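Long-range contacts in alpha-fucosidase (PDB 2EAE), which releases L-fucose from alpha-1,2-linked glycans, the chain being the family 95 glycoside hydrolase catalytic part of a much longer bifidobacterial protein: residues N423-Y428 against P508-N513; S394-I399 against D417-V422; M481-N486 against W502-V507. The protein carries 1 engineered substitution. All coordinates share one frame; numbering follows the deposited sequence.

Interaction 1 (N423-Y428 against P508-N513); sequences NLQMNY and PWILQN. With FUL (beta-L-fucopyranose), chain D.
Q425 lies with its side chain over one face of the W509 indole, a helix-to-helix contact inside the family 95 catalytic domain, whose core belongs to the (alpha/alpha)6 barrel class. The 423-427 and 508-513 segments run nearly parallel, their axes 9.5 Å apart at closest approach. The main touch is a CH-pi contact: CG of Q425 stands 3.4 Å from the centroid of the five-membered ring of W509, only 5° off the ring normal. Beyond CG the chain bends (chi2 85°), which brings the amide down over the indole, its plane 29° from that of the ring, so that NE2 of Q425 comes to 3.6 Å from CB of W509. The same NE2 is hydrogen-bonded to M420 O, which fixes the rotation of the amide and satisfies its donor in this buried spot. Further along, the side chain of N513 fills the space beside Q425 and the CB of Y428, whose ring leads away to the hydroxyl, hydrogen-bonded to S386 and to the backbone N of S394. N423, on the far side of the helix, belongs to the fucose pocket. Across Q425 from the indole, I510 presents its terminal methyl as a small wedge: CD1 of I510 is 3.8 Å from CG of Q425 and 3.9 Å from CG of L424.

Interaction 2 (S394-I399 against D417-V422); sequences SNLQGI and DFHMNV. With FUL (beta-L-fucopyranose), chain D; GAL (beta-D-galactopyranose), chain B.
The F418 ring meets the 394-399 loop at its rim, where S394 O lies in the ring plane, 3.7 Å from F418 CE1, while CB of N395 comes in obliquely at 3.6 Å from that same carbon; W79 and Y446 add further aromatic neighbours. The H419 ring serves the sugars: C6 of beta-L-fucopyranose sits over the centre of one face, and the galactose reaches the edge, its O3 2.8 Å from H419 CE1. L396 lies beside H419. Its CD2 packs against H419 CB at 3.8 Å, and its CD1 nears the imidazole at a slant. One backbone hydrogen bond crosses the contact, from L396 N to D417 O, at 2.9 Å and 146° at the hydrogen, with the donor almost in line with the carbonyl. L396 sits within a type I turn, N395 to G398, in which N395 OD1 accepts from Q397 N at 2.8 Å, an Asx turn. For that, CG of N395 stands between its own N and carbonyl carbon (chi1 62°). Beyond H419, OD1 of N421 lies 2.7 Å from fucose O1. Together, L396, H419 and N421 contribute to the lining of the fucose-binding pocket of this glycosidase.

Interaction 3 (M481-N486 against W502-V507); sequences MAHTEN and WSPAAV. With GAL (beta-D-galactopyranose), chain B.
H483 pushes its imidazole into the corner formed by W502, S503 and P504. Its NE2 stands over the benzene half of the indole, toward the rim, 3.4 Å from W502 CE3, with the two ring planes inclined at 37°, neither stacked nor edge-to-face. Its CD2 points edge-on at the backbone, 3.0 Å from S503 N, a tight fit. The other ring nitrogen, ND1, is hydrogen-bonded to T492 O, which holds the imidazole at this rotation. CD of P504 lies over the same face of W502, so imidazole and pyrrolidine share that surface. Next to them M481 sends out an extended chain, CG trans to its own backbone N (chi1 -176°), whose end turns at the sulfur: the methyl drops into the notch between indole and proline, with M481 CE 3.6 Å from W502 CH2 and 3.7 Å from P504 CB. The sulfur stays oblique to the indole, a Met-aromatic contact. Small bumps fill the rest. CG2 of V507 fits against the methyl of A482, 3.6 Å from its CB, and the methyl of A506 faces H483 O. No direct hydrogen bond joins the two segments; instead P504 CA sends its hydrogen to A482 O at 3.5 Å, and a water donates to P504 O at 2.7 Å while accepting only weakly from A482 N. T484 rests OG1, hydrogen-bonded to W500 O, against CB of S503. The S503-A506 turn leads into helix 506-521; helix 441-462 backs M481, helices 524-545 and 576-596 pack on P504, and strand 485-486 carries the chain on to pair with strand 418-419.

How the interactions relate
From the N terminus, interaction 2 comes first: it closes a loop of 17 intervening residues and finishes at V422, immediately before the helix that opens interaction 1. Interaction 1 then spans 79 residues to reach helix 506-521, and interaction 3, a 15-residue loop, is nested wholly within it; nothing crosses. Strands 418-419 and 485-486 pair antiparallel, joining interactions 2 and 3, while a probable hydrogen bond from L424 N to H419 O ties the strand to the helix of interaction 1. Interactions 1 and 3 share helix 506-521, the latter at its start. The result joins pocket-lining loops, the two-stranded sheet and nearby helices of the catalytic domain, with interaction 3 reaching the sugars through E485.

Interaction 1 (N423-Y428 against P508-N513)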
loop_
_atom_site.group_PDB
_atom_site.type_symbol
_atom_site.label_atom_id
_atom_site.label_comp_id
_atom_site.label_asym_id
_atom_site.label_seq_id
_atom_site.Cartn_x
_atom_site.Cartn_y
_atom_site.Cartn_z
ATOM N N ASN A 423 2.038 1.255 7.176
ATOM C CA ASN A 423 2.010 1.979 5.889
ATOM C C ASN A 423 2.068 1.045 4.682
ATOM O O ASN A 423 1.255 1.167 3.744
ATOM C CB ASN A 423 3.146 3.003 5.809
ATOM C CG ASN A 423 2.799 4.315 6.486
ATOM O OD1 ASN A 423 2.860 4.438 7.720
ATOM N ND2 ASN A 423 2.430 5.295 5.699
ATOM N N LEU A 424 3.021 0.118 4.707
ATOM C CA LEU A 424 3.127 -0.832 3.573
ATOM C C LEU A 424 1.867 -1.701 3.440
ATOM O O LEU A 424 1.392 -1.959 2.345
ATOM C CB LEU A 424 4.382 -1.677 3.646
ATOM C CG LEU A 424 4.632 -2.684 2.497
ATOM C CD1 LEU A 424 4.846 -1.913 1.144
ATOM C CD2 LEU A 424 5.769 -3.637 2.778
ATOM N N GLN A 425 1.335 -2.144 4.577
ATOM C CA GLN A 425 0.050 -2.842 4.635
ATOM C C GLN A 425 -1.045 -2.010 3.972
ATOM O O GLN A 425 -1.873 -2.562 3.218
ATOM C CB GLN A 425 -0.341 -3.084 6.089
ATOM C CG GLN A 425 0.481 -4.172 6.780
ATOM C CD GLN A 425 1.818 -3.685 7.374
ATOM O OE1 GLN A 425 2.117 -2.483 7.384
ATOM N NE2 GLN A 425 2.564 -4.605 7.984
ATOM N N MET A 426 -1.112 -0.698 4.305
ATOM C CA MET A 426 -2.163 0.161 3.765
ATOM C C MET A 426 -2.059 0.262 2.241
ATOM O O MET A 426 -3.111 0.311 1.535
ATOM C CB MET A 426 -2.162 1.551 4.427
ATOM C CG MET A 426 -3.431 2.379 4.062
ATOM S SD MET A 426 -3.477 3.955 4.957
ATOM C CE MET A 426 -3.148 3.445 6.616
ATOM N N ASN A 427 -0.823 0.308 1.743
ATOM C CA ASN A 427 -0.586 0.370 0.291
ATOM C C ASN A 427 -1.324 -0.730 -0.444
ATOM O O ASN A 427 -1.764 -0.507 -1.591
ATOM C CB ASN A 427 0.909 0.290 -0.066
ATOM C CG ASN A 427 1.626 1.613 0.144
ATOM O OD1 ASN A 427 1.118 2.498 0.794
ATOM N ND2 ASN A 427 2.819 1.743 -0.426
ATOM N N TYR A 428 -1.481 -1.869 0.227
ATOM C CA TYR A 428 -2.086 -3.053 -0.358
ATOM C C TYR A 428 -3.419 -3.458 0.228
ATOM O O TYR A 428 -3.835 -4.597 0.058
ATOM C CB TYR A 428 -1.080 -4.213 -0.386
ATOM C CG TYR A 428 0.035 -3.912 -1.371
ATOM C CD1 TYR A 428 -0.102 -4.211 -2.744
ATOM C CD2 TYR A 428 1.214 -3.274 -0.929
ATOM C CE1 TYR A 428 0.922 -3.906 -3.650
ATOM C CE2 TYR A 428 2.230 -2.952 -1.822
ATOM C CZ TYR A 428 2.052 -3.253 -3.185
ATOM O OH TYR A 428 3.043 -2.964 -4.083
ATOM N N PRO A 508 3.759 -11.193 10.578
ATOM C CA PRO A 508 2.354 -11.629 10.658
ATOM C C PRO A 508 1.415 -10.651 9.948
ATOM O O PRO A 508 0.585 -11.074 9.171
ATOM C CB PRO A 508 2.103 -11.675 12.180
ATOM C CG PRO A 508 3.392 -12.161 12.721
ATOM C CD PRO A 508 4.465 -11.482 11.842
ATOM N N TRP A 509 1.528 -9.339 10.219
ATOM C CA TRP A 509 0.637 -8.379 9.585
ATOM C C TRP A 509 0.710 -8.375 8.052
ATOM O O TRP A 509 -0.324 -8.481 7.350
ATOM C CB TRP A 509 0.908 -6.964 10.136
ATOM C CG TRP A 509 -0.203 -5.976 9.879
ATOM C CD1 TRP A 509 -1.344 -6.131 9.099
ATOM C CD2 TRP A 509 -0.265 -4.647 10.406
ATOM N NE1 TRP A 509 -2.079 -4.955 9.096
ATOM C CE2 TRP A 509 -1.452 -4.043 9.903
ATOM C CE3 TRP A 509 0.561 -3.910 11.259
ATOM C CZ2 TRP A 509 -1.831 -2.745 10.239
ATOM C CZ3 TRP A 509 0.186 -2.585 11.579
ATOM C CH2 TRP A 509 -1.011 -2.035 11.084
ATOM N N ILE A 510 1.910 -8.196 7.525
ATOM C CA ILE A 510 2.077 -8.161 6.050
ATOM C C ILE A 510 1.635 -9.489 5.383
ATOM O O ILE A 510 1.162 -9.489 4.233
ATOM C CB ILE A 510 3.489 -7.733 5.626
ATOM C CG1 ILE A 510 3.470 -7.112 4.202
ATOM C CG2 ILE A 510 4.490 -8.892 5.743
ATOM C CD1 ILE A 510 2.694 -5.727 4.050
ATOM N N LEU A 511 1.760 -10.589 6.122
ATOM C CA LEU A 511 1.218 -11.892 5.699
ATOM C C LEU A 511 -0.312 -11.915 5.568
ATOM O O LEU A 511 -0.865 -12.752 4.865
ATOM C CB LEU A 511 1.728 -13.034 6.601
ATOM C CG LEU A 511 3.197 -13.425 6.427
ATOM C CD1 LEU A 511 3.575 -14.553 7.473
ATOM C CD2 LEU A 511 3.563 -13.869 4.981
ATOM N N GLN A 512 -1.012 -11.018 6.256
ATOM C CA GLN A 512 -2.425 -10.821 5.945
ATOM C C GLN A 512 -2.633 -10.348 4.509
ATOM O O GLN A 512 -3.490 -10.887 3.762
ATOM C CB GLN A 512 -3.075 -9.827 6.911
ATOM C CG GLN A 512 -3.339 -10.433 8.267
ATOM C CD GLN A 512 -4.331 -9.560 9.110
ATOM O OE1 GLN A 512 -5.429 -9.173 8.652
ATOM N NE2 GLN A 512 -3.919 -9.248 10.350
ATOM N N ASN A 513 -1.893 -9.321 4.118
ATOM C CA ASN A 513 -2.001 -8.790 2.744
ATOM C C ASN A 513 -1.676 -9.894 1.747
ATOM O O ASN A 513 -2.281 -9.994 0.668
ATOM C CB ASN A 513 -1.008 -7.671 2.504
ATOM C CG ASN A 513 -1.347 -6.415 3.266
ATOM O OD1 ASN A 513 -2.048 -5.484 2.757
ATOM N ND2 ASN A 513 -0.895 -6.385 4.497
HETATM C C1 FUL D . 5.166 5.379 11.384
HETATM C C2 FUL D . 4.137 6.458 11.782
HETATM O O2 FUL D . 4.077 6.554 13.223
HETATM C C3 FUL D . 4.410 7.854 11.176
HETATM O O3 FUL D . 3.210 8.656 11.267
HETATM C C4 FUL D . 4.821 7.755 9.706
HETATM O O4 FUL D . 3.668 7.248 9.024
HETATM C C5 FUL D . 5.985 6.776 9.552
HETATM C C6 FUL D . 6.416 6.571 8.100
HETATM O O5 FUL D . 5.598 5.496 10.034
HETATM O O1 FUL D . 4.627 4.045 11.470
#

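Interaction 2 (S394-I399 against D417-V422)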
loop_
_atom_site.group_PDB
_atom_site.type_symbol
_atom_site.label_atom_id
_atom_site.label_comp_id
_atom_site.label_asym_id
_atom_site.label_seq_id
_atom_site.Cartn_x
_atom_site.Cartn_y
_atom_site.Cartn_z
ATOM N N SER A 394 5.154 -0.839 -3.998
ATOM C CA SER A 394 5.046 0.595 -3.690
ATOM C C SER A 394 5.699 0.887 -2.332
ATOM O O SER A 394 5.588 0.108 -1.360
ATOM C CB SER A 394 3.591 1.045 -3.727
ATOM O OG SER A 394 2.759 0.150 -2.990
ATOM N N ASN A 395 6.457 1.978 -2.289
ATOM C CA ASN A 395 7.103 2.388 -1.033
ATOM C C ASN A 395 6.269 3.522 -0.402
ATOM O O ASN A 395 5.148 3.781 -0.842
ATOM C CB ASN A 395 8.583 2.765 -1.266
ATOM C CG ASN A 395 8.767 3.955 -2.220
ATOM O OD1 ASN A 395 8.081 4.982 -2.113
ATOM N ND2 ASN A 395 9.774 3.861 -3.104
ATOM N N LEU A 396 6.805 4.193 0.620
ATOM C CA LEU A 396 6.079 5.290 1.273
ATOM C C LEU A 396 5.546 6.357 0.328
ATOM O O LEU A 396 4.613 7.054 0.682
ATOM C CB LEU A 396 6.937 5.950 2.370
ATOM C CG LEU A 396 7.177 5.221 3.691
ATOM C CD1 LEU A 396 7.987 6.114 4.603
ATOM C CD2 LEU A 396 5.856 4.914 4.407
ATOM N N GLN A 397 6.171 6.515 -0.845
ATOM C CA GLN A 397 5.731 7.510 -1.836
ATOM C C GLN A 397 5.318 6.888 -3.172
ATOM O O GLN A 397 5.204 7.580 -4.174
ATOM C CB GLN A 397 6.813 8.578 -2.031
ATOM C CG GLN A 397 7.044 9.341 -0.748
ATOM C CD GLN A 397 8.134 10.381 -0.847
ATOM O OE1 GLN A 397 8.468 10.868 -1.941
ATOM N NE2 GLN A 397 8.678 10.740 0.288
ATOM N N GLY A 398 5.049 5.579 -3.146
ATOM C CA GLY A 398 4.702 4.844 -4.358
ATOM C C GLY A 398 5.999 4.564 -5.067
ATOM O O GLY A 398 6.739 3.663 -4.677
ATOM N N ILE A 399 6.257 5.322 -6.129
ATOM C CA ILE A 399 7.588 5.414 -6.726
ATOM C C ILE A 399 8.036 6.860 -6.952
ATOM O O ILE A 399 9.099 7.095 -7.520
ATOM C CB ILE A 399 7.668 4.687 -8.096
ATOM C CG1 ILE A 399 6.623 5.251 -9.073
ATOM C CG2 ILE A 399 7.544 3.149 -7.890
ATOM C CD1 ILE A 399 6.799 4.720 -10.503
ATOM N N ASP A 417 10.692 4.675 2.556
ATOM C CA ASP A 417 11.059 3.267 2.668
ATOM C C ASP A 417 9.860 2.315 2.636
ATOM O O ASP A 417 8.812 2.662 2.145
ATOM C CB ASP A 417 11.945 3.013 3.921
ATOM C CG ASP A 417 11.218 3.268 5.277
ATOM O OD1 ASP A 417 9.976 3.449 5.317
ATOM O OD2 ASP A 417 11.906 3.277 6.334
ATOM N N PHE A 418 10.060 1.099 3.139
ATOM C CA PHE A 418 9.005 0.102 3.292
ATOM C C PHE A 418 8.774 0.050 4.787
ATOM O O PHE A 418 9.602 -0.520 5.535
ATOM C CB PHE A 418 9.458 -1.267 2.720
ATOM C CG PHE A 418 9.803 -1.190 1.251
ATOM C CD1 PHE A 418 8.792 -0.959 0.298
ATOM C CD2 PHE A 418 11.124 -1.211 0.834
ATOM C CE1 PHE A 418 9.105 -0.835 -1.072
ATOM C CE2 PHE A 418 11.460 -1.092 -0.543
ATOM C CZ PHE A 418 10.451 -0.893 -1.495
ATOM N N HIS A 419 7.683 0.688 5.228
ATOM C CA HIS A 419 7.376 0.877 6.645
ATOM C C HIS A 419 6.247 -0.073 7.016
ATOM O O HIS A 419 5.085 0.131 6.615
ATOM C CB HIS A 419 6.944 2.315 6.920
ATOM C CG HIS A 419 7.843 3.061 7.857
ATOM N ND1 HIS A 419 7.537 3.259 9.195
ATOM C CD2 HIS A 419 9.011 3.704 7.634
ATOM C CE1 HIS A 419 8.497 3.971 9.756
ATOM N NE2 HIS A 419 9.403 4.256 8.831
ATOM N N MET A 420 6.611 -1.123 7.747
ATOM C CA MET A 420 5.776 -2.330 7.887
ATOM C C MET A 420 5.034 -2.387 9.196
ATOM O O MET A 420 4.593 -3.453 9.621
ATOM C CB MET A 420 6.609 -3.613 7.698
ATOM C CG MET A 420 7.134 -3.854 6.297
ATOM S SD MET A 420 7.167 -5.647 5.918
ATOM C CE MET A 420 7.906 -6.377 7.390
ATOM N N ASN A 421 4.842 -1.238 9.836
ATOM C CA ASN A 421 3.923 -1.216 10.997
ATOM C C ASN A 421 2.647 -0.381 10.774
ATOM O O ASN A 421 2.068 0.166 11.719
ATOM C CB ASN A 421 4.660 -0.864 12.297
ATOM C CG ASN A 421 5.098 0.602 12.331
ATOM O OD1 ASN A 421 4.974 1.328 11.343
ATOM N ND2 ASN A 421 5.617 1.042 13.499
ATOM N N VAL A 422 2.241 -0.306 9.500
ATOM C CA VAL A 422 0.920 0.083 9.006
ATOM C C VAL A 422 0.967 0.546 7.559
ATOM O O VAL A 422 0.025 0.321 6.794
ATOM C CB VAL A 422 0.189 1.153 9.835
ATOM C CG1 VAL A 422 0.960 2.531 9.829
ATOM C CG2 VAL A 422 -1.266 1.263 9.322
HETATM C C1 FUL D . 5.166 5.379 11.384
HETATM C C2 FUL D . 4.137 6.458 11.782
HETATM O O2 FUL D . 4.077 6.554 13.223
HETATM C C3 FUL D . 4.410 7.854 11.176
HETATM O O3 FUL D . 3.210 8.656 11.267
HETATM C C4 FUL D . 4.821 7.755 9.706
HETATM O O4 FUL D . 3.668 7.248 9.024
HETATM C C5 FUL D . 5.985 6.776 9.552
HETATM C C6 FUL D . 6.416 6.571 8.100
HETATM O O5 FUL D . 5.598 5.496 10.034
HETATM O O1 FUL D . 4.627 4.045 11.470
HETATM C C1 GAL B . 9.340 8.101 13.378
HETATM C C2 GAL B . 8.481 6.951 12.826
HETATM C C3 GAL B . 9.100 5.590 13.180
HETATM C C4 GAL B . 10.563 5.573 12.699
HETATM C C5 GAL B . 11.321 6.758 13.313
HETATM C C6 GAL B . 12.719 6.829 12.737
HETATM O O2 GAL B . 7.137 7.051 13.234
HETATM O O3 GAL B . 8.359 4.605 12.505
HETATM O O4 GAL B . 10.589 5.676 11.295
HETATM O O5 GAL B . 10.666 7.957 12.943
HETATM O O6 GAL B . 13.468 7.759 13.507
#

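Interaction 3 (M481-N486 against W502-V507)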
loop_
_atom_site.group_PDB
_atom_site.type_symbol
_atom_site.label_atom_id
_atom_site.label_comp_id
_atom_site.label_asym_id
_atom_site.label_seq_id
_atom_site.Cartn_x
_atom_site.Cartn_y
_atom_site.Cartn_z
ATOM N N MET A 481 12.305 -13.121 10.762
ATOM C CA MET A 481 11.847 -12.033 11.629
ATOM C C MET A 481 12.203 -10.746 10.916
ATOM O O MET A 481 13.314 -10.615 10.350
ATOM C CB MET A 481 12.567 -12.113 12.991
ATOM C CG MET A 481 12.114 -11.089 14.040
ATOM S SD MET A 481 13.280 -11.080 15.438
ATOM C CE MET A 481 12.049 -11.164 16.747
ATOM N N ALA A 482 11.262 -9.810 10.863
ATOM C CA ALA A 482 11.550 -8.450 10.365
ATOM C C ALA A 482 10.721 -7.452 11.158
ATOM O O ALA A 482 9.756 -7.825 11.863
ATOM C CB ALA A 482 11.267 -8.304 8.860
ATOM N N HIS A 483 11.095 -6.191 11.077
ATOM C CA HIS A 483 10.461 -5.204 11.949
ATOM C C HIS A 483 9.868 -4.048 11.163
ATOM O O HIS A 483 9.435 -4.236 10.000
ATOM C CB HIS A 483 11.470 -4.756 13.042
ATOM C CG HIS A 483 11.865 -5.870 13.974
ATOM N ND1 HIS A 483 12.849 -6.785 13.664
ATOM C CD2 HIS A 483 11.362 -6.249 15.178
ATOM C CE1 HIS A 483 12.955 -7.668 14.649
ATOM N NE2 HIS A 483 12.047 -7.378 15.565
ATOM N N THR A 484 9.831 -2.851 11.768
ATOM C CA THR A 484 9.157 -1.698 11.120
ATOM C C THR A 484 9.841 -1.189 9.839
ATOM O O THR A 484 9.242 -1.132 8.755
ATOM C CB THR A 484 9.069 -0.527 12.111
ATOM O OG1 THR A 484 8.284 -0.923 13.243
ATOM C CG2 THR A 484 8.429 0.667 11.472
ATOM N N GLU A 485 11.081 -0.757 9.982
ATOM C CA GLU A 485 11.750 -0.088 8.880
ATOM C C GLU A 485 12.455 -1.111 7.998
ATOM O O GLU A 485 13.343 -1.848 8.455
ATOM C CB GLU A 485 12.765 0.928 9.397
ATOM C CG GLU A 485 12.168 2.087 10.220
ATOM C CD GLU A 485 13.205 3.199 10.388
ATOM O OE1 GLU A 485 14.397 2.847 10.473
ATOM O OE2 GLU A 485 12.833 4.397 10.394
ATOM N N ASN A 486 12.081 -1.139 6.732
ATOM C CA ASN A 486 12.658 -2.101 5.799
ATOM C C ASN A 486 13.122 -1.371 4.541
ATOM O O ASN A 486 12.752 -0.195 4.324
ATOM C CB ASN A 486 11.645 -3.230 5.462
ATOM C CG ASN A 486 11.675 -4.353 6.470
ATOM O OD1 ASN A 486 12.423 -5.338 6.306
ATOM N ND2 ASN A 486 10.877 -4.219 7.542
ATOM N N TRP A 502 11.256 -1.954 17.165
ATOM C CA TRP A 502 10.967 -3.357 17.469
ATOM C C TRP A 502 9.484 -3.614 17.218
ATOM O O TRP A 502 8.632 -3.026 17.889
ATOM C CB TRP A 502 11.254 -3.660 18.940
ATOM C CG TRP A 502 10.959 -5.090 19.370
ATOM C CD1 TRP A 502 9.832 -5.556 19.981
ATOM C CD2 TRP A 502 11.829 -6.215 19.223
ATOM N NE1 TRP A 502 9.963 -6.917 20.252
ATOM C CE2 TRP A 502 11.171 -7.340 19.775
ATOM C CE3 TRP A 502 13.111 -6.382 18.682
ATOM C CZ2 TRP A 502 11.766 -8.619 19.804
ATOM C CZ3 TRP A 502 13.697 -7.648 18.712
ATOM C CH2 TRP A 502 13.017 -8.743 19.241
ATOM N N SER A 503 9.192 -4.500 16.264
ATOM C CA SER A 503 7.808 -4.802 15.906
ATOM C C SER A 503 7.800 -6.085 15.093
ATOM O O SER A 503 7.445 -6.041 13.910
ATOM C CB SER A 503 7.247 -3.651 15.065
ATOM O OG SER A 503 5.801 -3.634 15.021
ATOM N N PRO A 504 8.152 -7.228 15.706
ATOM C CA PRO A 504 8.221 -8.496 14.939
ATOM C C PRO A 504 6.872 -8.945 14.366
ATOM O O PRO A 504 6.841 -9.653 13.347
ATOM C CB PRO A 504 8.784 -9.510 15.967
ATOM C CG PRO A 504 8.329 -8.974 17.281
ATOM C CD PRO A 504 8.512 -7.444 17.116
ATOM N N ALA A 505 5.778 -8.471 14.943
ATOM C CA ALA A 505 4.443 -8.780 14.390
ATOM C C ALA A 505 4.189 -8.071 13.050
ATOM O O ALA A 505 3.173 -8.333 12.401
ATOM C CB ALA A 505 3.361 -8.465 15.395
ATOM N N ALA A 506 5.150 -7.245 12.600
ATOM C CA ALA A 506 5.115 -6.629 11.259
ATOM C C ALA A 506 4.963 -7.731 10.181
ATOM O O ALA A 506 4.201 -7.601 9.248
ATOM C CB ALA A 506 6.373 -5.804 11.012
ATOM N N VAL A 507 5.674 -8.814 10.363
ATOM C CA VAL A 507 5.628 -9.980 9.441
ATOM C C VAL A 507 4.269 -10.694 9.415
ATOM O O VAL A 507 3.684 -10.760 8.321
ATOM C CB VAL A 507 6.856 -10.915 9.614
ATOM C CG1 VAL A 507 6.772 -12.174 8.653
ATOM C CG2 VAL A 507 8.168 -10.110 9.316
HETATM C C1 GAL B . 9.340 8.101 13.378
HETATM C C2 GAL B . 8.481 6.951 12.826
HETATM C C3 GAL B . 9.100 5.590 13.180
HETATM C C4 GAL B . 10.563 5.573 12.699
HETATM C C5 GAL B . 11.321 6.758 13.313
HETATM C C6 GAL B . 12.719 6.829 12.737
HETATM O O2 GAL B . 7.137 7.051 13.234
HETATM O O3 GAL B . 8.359 4.605 12.505
HETATM O O4 GAL B . 10.589 5.676 11.295
HETATM O O5 GAL B . 10.666 7.957 12.943
HETATM O O6 GAL B . 13.468 7.759 13.507
HETATM O O HOH W 1 8.856 -11.381 12.676
#